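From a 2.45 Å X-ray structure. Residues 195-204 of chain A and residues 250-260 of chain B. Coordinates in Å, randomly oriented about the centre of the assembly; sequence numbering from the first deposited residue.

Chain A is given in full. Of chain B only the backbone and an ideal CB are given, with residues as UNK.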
# COMPACT_ATOMS: atom_id res chain seq x y z
N GLY A 195 2.41 2.41 3.75
CA GLY A 195 1.27 1.55 4.03
C GLY A 195 0.58 1.92 5.33
O GLY A 195 1.17 2.50 6.24
N ARG A 196 -0.70 1.54 5.41
CA ARG A 196 -1.66 1.77 6.49
C ARG A 196 -1.13 1.39 7.89
O ARG A 196 -1.26 2.19 8.82
CB ARG A 196 -2.95 1.02 6.14
CG ARG A 196 -4.13 1.34 7.00
CD ARG A 196 -5.43 0.92 6.33
NE ARG A 196 -6.56 1.06 7.24
CZ ARG A 196 -7.23 2.19 7.45
NH1 ARG A 196 -6.90 3.30 6.81
NH2 ARG A 196 -8.24 2.22 8.30
N THR A 197 -0.56 0.18 8.04
CA THR A 197 -0.02 -0.36 9.29
C THR A 197 1.08 0.54 9.88
O THR A 197 0.99 0.92 11.05
CB THR A 197 0.45 -1.81 9.05
OG1 THR A 197 -0.65 -2.56 8.57
CG2 THR A 197 1.01 -2.47 10.29
N VAL A 198 2.09 0.90 9.05
CA VAL A 198 3.19 1.78 9.46
C VAL A 198 2.64 3.16 9.80
O VAL A 198 2.99 3.71 10.84
CB VAL A 198 4.37 1.80 8.46
CG1 VAL A 198 5.41 2.86 8.83
CG2 VAL A 198 5.03 0.42 8.40
N MET A 199 1.73 3.68 8.97
CA MET A 199 1.08 4.96 9.23
C MET A 199 0.46 4.96 10.64
O MET A 199 0.74 5.86 11.45
CB MET A 199 0.00 5.22 8.16
CG MET A 199 -0.77 6.53 8.36
SD MET A 199 -2.28 6.39 9.36
CE MET A 199 -3.33 5.34 8.27
N GLN A 200 -0.37 3.94 10.94
CA GLN A 200 -1.10 3.77 12.20
C GLN A 200 -0.18 3.62 13.38
O GLN A 200 -0.43 4.21 14.43
CB GLN A 200 -2.06 2.60 12.11
CG GLN A 200 -3.31 2.93 11.29
CD GLN A 200 -4.07 1.71 10.81
OE1 GLN A 200 -3.54 0.60 10.68
NE2 GLN A 200 -5.32 1.91 10.49
N ARG A 201 0.92 2.87 13.20
CA ARG A 201 1.93 2.67 14.24
C ARG A 201 2.58 4.03 14.56
O ARG A 201 2.70 4.39 15.73
CB ARG A 201 2.99 1.67 13.79
CG ARG A 201 2.55 0.21 13.77
CD ARG A 201 3.64 -0.69 13.20
NE ARG A 201 4.88 -0.61 13.97
CZ ARG A 201 6.11 -0.80 13.47
NH1 ARG A 201 6.27 -1.08 12.18
NH2 ARG A 201 7.17 -0.69 14.25
N MET A 202 2.93 4.82 13.52
CA MET A 202 3.56 6.13 13.67
C MET A 202 2.68 7.18 14.34
O MET A 202 3.15 7.83 15.27
CB MET A 202 4.08 6.65 12.33
CG MET A 202 5.34 5.98 11.89
SD MET A 202 6.10 6.84 10.52
CE MET A 202 7.17 8.03 11.43
N LEU A 203 1.43 7.34 13.89
CA LEU A 203 0.49 8.32 14.45
C LEU A 203 0.11 8.04 15.89
O LEU A 203 0.05 8.97 16.69
CB LEU A 203 -0.82 8.45 13.61
CG LEU A 203 -0.81 9.01 12.17
CD1 LEU A 203 -2.08 9.79 11.89
CD2 LEU A 203 0.40 9.88 11.87
N LEU A 204 -0.15 6.76 16.22
CA LEU A 204 -0.63 6.36 17.54
C LEU A 204 0.44 6.20 18.61
O LEU A 204 0.11 6.38 19.79
CB LEU A 204 -1.49 5.10 17.45
CG LEU A 204 -2.74 5.18 16.57
CD1 LEU A 204 -3.42 3.82 16.47
CD2 LEU A 204 -3.72 6.27 17.02
N UNK B 250 -10.67 14.19 15.59
CA UNK B 250 -10.96 14.88 14.33
C UNK B 250 -10.14 14.29 13.17
O UNK B 250 -10.48 14.51 12.01
CB UNK B 250 -10.67 16.38 14.47
N UNK B 251 -9.09 13.50 13.48
CA UNK B 251 -8.20 12.86 12.49
C UNK B 251 -8.69 11.48 12.02
O UNK B 251 -8.76 11.24 10.82
CB UNK B 251 -6.80 12.72 13.08
N UNK B 252 -9.00 10.59 12.98
CA UNK B 252 -9.40 9.20 12.75
C UNK B 252 -10.53 9.02 11.69
O UNK B 252 -10.29 8.27 10.74
CB UNK B 252 -9.86 8.60 14.08
N UNK B 253 -11.72 9.68 11.76
CA UNK B 253 -12.73 9.48 10.69
C UNK B 253 -12.29 9.98 9.31
O UNK B 253 -12.73 9.43 8.29
CB UNK B 253 -14.03 10.19 11.08
N UNK B 254 -11.43 11.01 9.26
CA UNK B 254 -10.91 11.59 8.02
C UNK B 254 -9.93 10.65 7.31
O UNK B 254 -10.08 10.38 6.12
CB UNK B 254 -10.22 12.92 8.32
N UNK B 255 -8.94 10.15 8.06
CA UNK B 255 -7.90 9.22 7.58
C UNK B 255 -8.53 7.90 7.12
O UNK B 255 -8.06 7.29 6.16
CB UNK B 255 -6.87 8.96 8.68
N UNK B 256 -9.65 7.51 7.78
CA UNK B 256 -10.37 6.28 7.48
C UNK B 256 -11.48 6.41 6.43
O UNK B 256 -12.01 5.38 6.02
CB UNK B 256 -10.98 5.74 8.78
N UNK B 257 -11.81 7.65 5.97
CA UNK B 257 -12.88 7.88 4.98
C UNK B 257 -12.70 7.10 3.64
O UNK B 257 -13.68 6.50 3.20
CB UNK B 257 -12.96 9.38 4.68
N UNK B 258 -11.49 7.01 3.01
CA UNK B 258 -11.37 6.19 1.78
C UNK B 258 -11.64 4.70 2.04
O UNK B 258 -12.24 4.03 1.20
CB UNK B 258 -9.97 6.35 1.18
N UNK B 259 -11.21 4.19 3.20
CA UNK B 259 -11.47 2.81 3.62
C UNK B 259 -12.99 2.58 3.76
O UNK B 259 -13.52 1.64 3.15
CB UNK B 259 -10.76 2.51 4.94
N UNK B 260 -13.70 3.50 4.47
CA UNK B 260 -15.16 3.47 4.69
C UNK B 260 -15.93 3.53 3.34
O UNK B 260 -16.87 2.76 3.13
CB UNK B 260 -15.58 4.64 5.59

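The chain A helix 196-204 and the helix 250-255 of chain B run antiparallel, at 174°, with their axes 13.0 Å apart at closest approach. Such a gap must be bridged by side chains, and chain A sends across A:Arg196, A:Met199 and A:Leu203.

At position 250 the ideal CB has nothing of chain A within 5.5 Å, so this contact sets no preference; the residue is B:Ser250, its hydroxyl hydrogen-bonded elsewhere in the structure.

Position 251 points its CA-to-CB bond toward chain A, where the nearest CA is that of A:Leu203, 10.0 Å from its own. A side chain of moderate size with a methyl group to offer would suit: valine, isoleucine, leucine or threonine. It is B:Thr251, with chi1 in the m rotamer; its CG2 comes 4.4 Å from CD1 of A:Leu203, a loose apolar touch, while OG1 is hydrogen-bonded elsewhere.

Position 252 points sideways and is little constrained by chain A. B:Arg252 occupies it, and its guanidinium finds partners elsewhere. Positions 253 and 254 are out of reach. The backbone N of 253 has no bond to the preceding turn and the helix is kinked here; with phi at -65°, proline is among the residues that fit, and B:Pro253 is found. Position 254 tolerates a long polar chain, and B:Arg254 touches a crystal neighbour.

At 255 the CA-to-CB bond again points toward chain A, and the ideal CB lies 5.1 Å from CE of A:Met199. The methionine presents a methyl, leaving room for a small or medium apolar residue such as alanine, valine or isoleucine. B:Val255 fills it, chi1 t, bringing CG1 to 3.6 Å from CE of A:Met199, the closest apolar contact between the stretches.

Position 256 points sideways, yet its ideal CB is 4.5 Å from NH2 of A:Arg196. The extended arginine offers donors and a positive charge, so a side chain with an oxygen should be favoured: asparagine, aspartate, perhaps glutamine or glutamate. The deposited B:Asn256, chi1 m, brings its amide nearer chain A. Its OD1 accepts a hydrogen bond from A:Arg196 NH2 at 2.8 Å and a weak one from A:Arg196 NH1 at 3.4 Å, lying at the edge of the guanidinium, near its plane. ND2 is hydrogen-bonded elsewhere.

Position 257 is out of reach and holds B:Ala257. Position 258, sideways and beyond contact, could take many residues; it holds B:Pro258, which touches a crystal neighbour.

Position 259 points toward chain A, with its ideal CB 4.2 Å from NH2 of A:Arg196. An acidic group could pair with this charge, but an aromatic ring could instead cover the flat guanidinium. B:Phe259, chi1 t, does the latter: its CG sits over one face, 4.1 Å from A:Arg196 NH2, and A:Arg196 CZ is 4.7 Å from the ring centroid of B:Phe259 in an off-centre cation-pi contact. The arginine is thus bonded at its edge and covered on a face.

Position 260 is out of reach; B:Val260 takes no part.

Chain B (250-260) STRPRVNAPFV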
# COMPACT_ATOMS: atom_id res chain seq x y z
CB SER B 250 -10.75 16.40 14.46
OG SER B 250 -9.39 16.74 14.61
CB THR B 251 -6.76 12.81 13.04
OG1 THR B 251 -6.34 14.14 13.33
CG2 THR B 251 -5.77 12.19 12.07
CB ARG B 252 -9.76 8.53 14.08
CG ARG B 252 -9.45 7.05 14.10
CD ARG B 252 -10.71 6.26 14.35
NE ARG B 252 -10.48 4.83 14.24
CZ ARG B 252 -11.44 3.91 14.18
NH1 ARG B 252 -12.71 4.27 14.21
NH2 ARG B 252 -11.13 2.63 14.08
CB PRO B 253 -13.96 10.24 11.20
CG PRO B 253 -13.72 10.46 12.64
CD PRO B 253 -12.24 10.62 12.78
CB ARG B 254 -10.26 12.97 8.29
CG ARG B 254 -11.21 14.02 8.85
CD ARG B 254 -12.45 14.20 8.00
NE ARG B 254 -13.21 15.39 8.38
CZ ARG B 254 -14.37 15.75 7.85
NH1 ARG B 254 -14.93 14.99 6.91
NH2 ARG B 254 -14.98 16.85 8.25
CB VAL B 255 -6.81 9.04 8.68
CG1 VAL B 255 -5.92 7.83 8.41
CG2 VAL B 255 -5.96 10.29 8.83
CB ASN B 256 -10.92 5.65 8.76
CG ASN B 256 -9.87 4.93 9.59
OD1 ASN B 256 -8.70 4.81 9.20
ND2 ASN B 256 -10.28 4.40 10.75
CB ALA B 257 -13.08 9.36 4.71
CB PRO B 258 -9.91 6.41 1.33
CG PRO B 258 -9.45 7.64 2.07
CD PRO B 258 -10.19 7.65 3.36
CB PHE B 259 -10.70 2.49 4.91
CG PHE B 259 -10.84 1.07 5.39
CD1 PHE B 259 -10.10 0.05 4.81
CD2 PHE B 259 -11.67 0.76 6.46
CE1 PHE B 259 -10.22 -1.27 5.26
CE2 PHE B 259 -11.78 -0.56 6.92
CZ PHE B 259 -11.06 -1.57 6.31
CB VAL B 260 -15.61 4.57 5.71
CG1 VAL B 260 -17.12 4.75 5.74
CG2 VAL B 260 -15.08 4.25 7.11
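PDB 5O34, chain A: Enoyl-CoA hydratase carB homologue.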